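Local coordinates for protein BIFUNCTIONAL PROTEIN Proline utilization A (PutA) (Corynebacterium freiburgense, PDB 5UX5) that probably oxidises proline to glutamate in two steps, through an FAD-dependent proline dehydrogenase and an NAD-dependent aldehyde dehydrogenase joined in one chain, at residues F228-M233 against K294-K299. Sequence-based numbering, arbitrary orientation.
Sequences FINLDM and KIRLVK. With FAD (flavin-adenine dinucleotide), chain E.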
# COMPACT_ATOMS: atom_id res chain seq x y z
N PHE A 228 -35.65 14.44 2.86
CA PHE A 228 -34.57 14.14 3.80
C PHE A 228 -33.33 13.61 3.08
O PHE A 228 -33.42 12.66 2.30
CB PHE A 228 -35.06 13.10 4.81
CG PHE A 228 -34.15 12.88 5.97
CD1 PHE A 228 -34.24 13.67 7.10
CD2 PHE A 228 -33.21 11.85 5.94
CE1 PHE A 228 -33.41 13.46 8.17
CE2 PHE A 228 -32.36 11.63 7.00
CZ PHE A 228 -32.47 12.43 8.13
N ILE A 229 -32.18 14.21 3.39
CA ILE A 229 -30.88 13.80 2.86
C ILE A 229 -30.05 13.23 4.01
O ILE A 229 -29.86 13.89 5.04
CB ILE A 229 -30.14 14.98 2.20
CG1 ILE A 229 -30.90 15.46 0.97
CG2 ILE A 229 -28.70 14.61 1.86
CD1 ILE A 229 -30.52 16.84 0.54
N ASN A 230 -29.56 12.01 3.82
CA ASN A 230 -28.70 11.37 4.80
C ASN A 230 -27.31 11.17 4.24
O ASN A 230 -27.15 10.76 3.08
CB ASN A 230 -29.27 10.04 5.28
CG ASN A 230 -28.45 9.45 6.39
OD1 ASN A 230 -28.65 9.76 7.56
ND2 ASN A 230 -27.49 8.63 6.02
N LEU A 231 -26.31 11.50 5.04
CA LEU A 231 -24.92 11.27 4.68
C LEU A 231 -24.51 9.93 5.27
O LEU A 231 -24.47 9.76 6.50
CB LEU A 231 -24.02 12.41 5.18
CG LEU A 231 -24.12 13.80 4.55
CD1 LEU A 231 -23.21 14.80 5.20
CD2 LEU A 231 -23.80 13.72 3.08
N ASP A 232 -24.21 8.97 4.40
CA ASP A 232 -23.79 7.65 4.84
C ASP A 232 -22.30 7.65 5.18
O ASP A 232 -21.54 8.55 4.80
CB ASP A 232 -24.06 6.58 3.77
CG ASP A 232 -25.54 6.33 3.54
OD1 ASP A 232 -26.35 6.72 4.40
OD2 ASP A 232 -25.88 5.74 2.49
N MET A 233 -21.89 6.62 5.92
CA MET A 233 -20.49 6.40 6.28
C MET A 233 -20.16 4.93 6.13
O MET A 233 -20.91 4.07 6.60
CB MET A 233 -20.19 6.84 7.70
CG MET A 233 -20.23 8.31 7.82
SD MET A 233 -19.30 8.87 9.20
CE MET A 233 -18.07 7.58 9.23
N LYS A 294 -30.80 14.43 12.56
CA LYS A 294 -31.15 13.03 12.80
C LYS A 294 -29.91 12.18 12.65
O LYS A 294 -29.17 12.33 11.67
CB LYS A 294 -32.22 12.50 11.84
CG LYS A 294 -32.59 11.05 12.08
CD LYS A 294 -33.71 10.59 11.16
CE LYS A 294 -34.03 9.11 11.34
NZ LYS A 294 -34.84 8.55 10.23
N ILE A 295 -29.68 11.29 13.60
CA ILE A 295 -28.59 10.34 13.54
C ILE A 295 -29.18 8.97 13.25
O ILE A 295 -30.13 8.55 13.90
CB ILE A 295 -27.76 10.38 14.83
CG1 ILE A 295 -27.03 11.73 14.82
CG2 ILE A 295 -26.79 9.21 14.91
CD1 ILE A 295 -26.42 12.16 16.06
N ARG A 296 -28.68 8.33 12.20
CA ARG A 296 -29.00 6.93 11.95
C ARG A 296 -27.94 6.09 12.67
O ARG A 296 -26.75 6.18 12.34
CB ARG A 296 -29.02 6.61 10.46
CG ARG A 296 -29.44 5.16 10.20
CD ARG A 296 -29.04 4.63 8.84
NE ARG A 296 -29.68 5.36 7.76
CZ ARG A 296 -29.20 5.38 6.53
NH1 ARG A 296 -28.09 4.71 6.26
NH2 ARG A 296 -29.82 6.07 5.58
N LEU A 297 -28.37 5.32 13.65
CA LEU A 297 -27.48 4.43 14.38
C LEU A 297 -27.40 3.10 13.65
O LEU A 297 -28.42 2.42 13.51
CB LEU A 297 -28.00 4.20 15.79
CG LEU A 297 -27.59 5.23 16.81
CD1 LEU A 297 -27.78 4.61 18.17
CD2 LEU A 297 -26.18 5.60 16.55
N VAL A 298 -26.19 2.72 13.21
CA VAL A 298 -25.94 1.41 12.62
C VAL A 298 -24.84 0.74 13.42
O VAL A 298 -24.12 1.38 14.19
CB VAL A 298 -25.54 1.50 11.12
CG1 VAL A 298 -26.53 2.36 10.31
CG2 VAL A 298 -24.13 2.02 10.98
N LYS A 299 -24.73 -0.58 13.28
CA LYS A 299 -23.62 -1.23 13.99
C LYS A 299 -22.32 -1.12 13.20
O LYS A 299 -21.26 -0.87 13.79
CB LYS A 299 -23.97 -2.67 14.36
CG LYS A 299 -24.87 -2.74 15.61
CD LYS A 299 -25.48 -4.12 15.92
CE LYS A 299 -26.58 -3.99 17.02
NZ LYS A 299 -27.25 -5.27 17.48
PA FAD E . -26.45 -8.11 14.34
O1A FAD E . -26.20 -9.64 14.08
O2A FAD E . -26.94 -7.69 15.64
O5B FAD E . -25.30 -7.19 14.22
C5B FAD E . -24.24 -7.49 13.33
C4B FAD E . -23.18 -6.42 13.46
O4B FAD E . -22.36 -6.67 14.57
C3B FAD E . -22.25 -6.36 12.28
O3B FAD E . -22.72 -5.67 11.18
C2B FAD E . -21.04 -5.73 12.87
O2B FAD E . -21.10 -4.35 12.77
C1B FAD E . -21.05 -6.25 14.28
N9A FAD E . -20.12 -7.36 14.47
C8A FAD E . -20.35 -8.69 14.17
N7A FAD E . -19.26 -9.42 14.47
C5A FAD E . -18.26 -8.61 15.00
C6A FAD E . -16.95 -8.84 15.48
N6A FAD E . -16.32 -10.15 15.50
N1A FAD E . -16.25 -7.79 15.94
C2A FAD E . -16.78 -6.53 15.93
N3A FAD E . -18.04 -6.28 15.46
C4A FAD E . -18.80 -7.28 15.00
N1 FAD E . -23.79 0.10 7.75
C2 FAD E . -22.80 1.14 7.63
O2 FAD E . -21.50 0.86 7.97
N3 FAD E . -23.17 2.39 7.11
C4 FAD E . -24.49 2.67 6.75
O4 FAD E . -24.83 3.92 6.25
C4X FAD E . -25.55 1.65 7.01
N5 FAD E . -26.91 1.93 6.84
C5X FAD E . -27.88 0.96 7.15
C6 FAD E . -29.25 1.23 6.96
C7 FAD E . -30.18 0.25 7.27
C7M FAD E . -31.65 0.50 7.08
C8 FAD E . -29.79 -0.97 7.77
C8M FAD E . -30.81 -2.02 8.11
C9 FAD E . -28.45 -1.24 7.95
C9A FAD E . -27.50 -0.28 7.64
N10 FAD E . -26.13 -0.59 7.86
C10 FAD E . -25.14 0.37 7.55
C1' FAD E . -25.74 -1.93 8.34
C2' FAD E . -25.46 -2.07 9.81
O2' FAD E . -24.31 -1.37 10.12
C3' FAD E . -25.35 -3.58 10.11
O3' FAD E . -24.26 -4.06 9.43
C4' FAD E . -26.54 -4.48 9.77
O4' FAD E . -27.75 -3.81 9.76
C5' FAD E . -26.61 -5.77 10.61
O5' FAD E . -26.44 -5.61 12.01
P FAD E . -27.60 -5.88 13.11
O1P FAD E . -27.87 -4.77 14.19
O2P FAD E . -28.76 -6.29 12.12
O3P FAD E . -27.50 -7.44 13.55
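The side-chain amide of Asn230 lies stacked over one face of the Arg296 guanidinium, the planes 19° apart and ND2 of Asn230 3.5 Å from NH2 of Arg296. Both atoms are donors, so this is flat-on packing rather than a bond. Near the N-terminal ends of the two strands, the Phe228 ring gives the aliphatic stem of Lys294 an apolar edge, CZ 3.7 Å from Lys294 CB, while the long lysine carries NZ to Glu376 and Asp374. Asp232 supplies negative charge: its OD1 approaches the guanidinium obliquely in a salt bridge to Arg296 NH1 (3.2 Å), whose bent hydrogen bond is weak, leaving mainly charge attraction. The neutral Asn230 amide can stack and still donate, weakly, to this shared OD1. Arginine's several N-H groups serve different partners: NH1 also donates weakly to FAD N5 (3.1 Å), NE pairs with Glu376, and NH2 bonds Tyr185. A bend at chi3 (-63°) swings the guanidinium across to strand 228-232. Met233 O accepts a straight bond from FAD N3 (2.9 Å); compact, branched Val298 packs on the isoalloxazine. In this proline dehydrogenase TIM barrel, parallel strand 260-265 runs between the two, Val263 touching Asn230 and Arg296, while helices 202-221 and 239-251 cover outward-facing Leu231.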